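Local coordinates for glutamine aminotransferase class-II domain protein (Ruegeria pomeroyi, PDB 3MDN) that probably hydrolyses glutamine to release ammonia, as class-II glutamine amidotransferases do, its own acceptor substrate being unknown, at residues A7-G11 against G194-Y198. Residues are numbered along the deposited sequence; the frame is centred on the assembly and turned at random.
Sequences AAYHG and GQTLY
His-10 and Leu-197 lie side by side but point opposite ways, the imidazole running out toward the loop at 194-196 while the leucine branches reach back over Ala-8. With CG anti to the backbone N (chi1 -173°), His-10 reaches across to 194-198, and its NE2 donates to Gln-195 O at 2.8 Å. That bond is nearly straight at the hydrogen (167°); the acceptor sits at the ring edge, only 8° from the imidazole plane, whereas the nitrogen stands above the carbonyl plane. Since a backbone carbonyl O can only accept, NE2 must be the donor here. Alongside, CD2 of His-10 comes within 3.6 Å of Leu-197 CB. Both leucine methyls reach Ala-8 CB, CD2 at 3.9 Å and CD1 at 4.0 Å, and CD2 also touches His-10 CB (3.8 Å). An alanine in place of His-10 would remove the imidazole and is likely to leave Gln-195 O without this donor and Leu-197 CB less covered. On the loop side, Asp-193 OD1 accepts from the backbone N of both Gln-195 and Thr-196. The contact thus joins two sheets, probably stacked as in the sandwich core of Ntn hydrolases: strand 6-10, between strands 84-87 and 221-225, faces the start of strand 197-203, which pairs with 185-192 and 243-248.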
# COMPACT_ATOMS: atom_id res chain seq x y z
N ALA D 7 8.65 5.68 20.59
CA ALA D 7 8.42 6.81 21.49
C ALA D 7 7.00 6.82 22.05
O ALA D 7 6.04 6.48 21.34
CB ALA D 7 8.73 8.12 20.80
N ALA D 8 6.88 7.22 23.31
CA ALA D 8 5.59 7.30 23.99
C ALA D 8 5.44 8.63 24.71
O ALA D 8 6.43 9.24 25.14
CB ALA D 8 5.39 6.12 24.97
N TYR D 9 4.20 9.08 24.89
CA TYR D 9 3.96 10.38 25.48
C TYR D 9 2.77 10.35 26.43
O TYR D 9 1.77 9.70 26.16
CB TYR D 9 3.80 11.43 24.39
CG TYR D 9 3.53 12.82 24.94
CD1 TYR D 9 4.56 13.62 25.40
CD2 TYR D 9 2.22 13.33 25.00
CE1 TYR D 9 4.33 14.91 25.93
CE2 TYR D 9 1.97 14.62 25.54
CZ TYR D 9 3.05 15.39 26.01
OH TYR D 9 2.83 16.65 26.50
N HIS D 10 2.91 11.04 27.56
CA HIS D 10 1.84 11.17 28.55
C HIS D 10 1.89 12.59 29.19
O HIS D 10 2.88 12.94 29.87
CB HIS D 10 2.01 10.07 29.60
CG HIS D 10 0.89 9.97 30.59
ND1 HIS D 10 0.60 10.97 31.48
CD2 HIS D 10 0.03 8.96 30.87
CE1 HIS D 10 -0.42 10.61 32.24
NE2 HIS D 10 -0.80 9.40 31.87
N GLY D 11 0.88 13.42 28.91
CA GLY D 11 0.80 14.78 29.46
C GLY D 11 -0.21 15.66 28.72
O GLY D 11 -1.19 15.18 28.14
N GLY D 194 -4.83 3.94 28.56
CA GLY D 194 -5.49 5.19 28.21
C GLY D 194 -5.58 6.18 29.35
O GLY D 194 -6.02 7.30 29.13
N GLN D 195 -5.16 5.78 30.55
CA GLN D 195 -5.01 6.70 31.69
C GLN D 195 -3.57 6.77 32.24
O GLN D 195 -3.07 7.86 32.58
CB GLN D 195 -5.97 6.28 32.81
CG GLN D 195 -7.42 6.82 32.65
CD GLN D 195 -7.65 8.02 33.61
OE1 GLN D 195 -8.12 7.85 34.76
NE2 GLN D 195 -7.29 9.23 33.15
N THR D 196 -2.91 5.62 32.32
CA THR D 196 -1.55 5.52 32.84
C THR D 196 -0.66 5.03 31.72
O THR D 196 -1.11 4.24 30.92
CB THR D 196 -1.48 4.52 34.03
OG1 THR D 196 -2.36 4.96 35.07
CG2 THR D 196 -0.07 4.42 34.60
N LEU D 197 0.60 5.47 31.68
CA LEU D 197 1.52 4.99 30.67
C LEU D 197 2.57 4.15 31.40
O LEU D 197 3.07 4.57 32.45
CB LEU D 197 2.19 6.17 29.95
CG LEU D 197 3.40 5.81 29.07
CD1 LEU D 197 2.93 4.90 27.93
CD2 LEU D 197 4.11 7.07 28.49
N TYR D 198 2.90 2.99 30.86
CA TYR D 198 3.85 2.07 31.49
C TYR D 198 5.01 1.81 30.56
O TYR D 198 4.86 1.89 29.34
CB TYR D 198 3.20 0.70 31.76
CG TYR D 198 2.04 0.74 32.72
CD1 TYR D 198 0.73 0.76 32.25
CD2 TYR D 198 2.26 0.83 34.11
CE1 TYR D 198 -0.35 0.80 33.12
CE2 TYR D 198 1.17 0.87 35.00
CZ TYR D 198 -0.12 0.85 34.49
OH TYR D 198 -1.20 0.93 35.34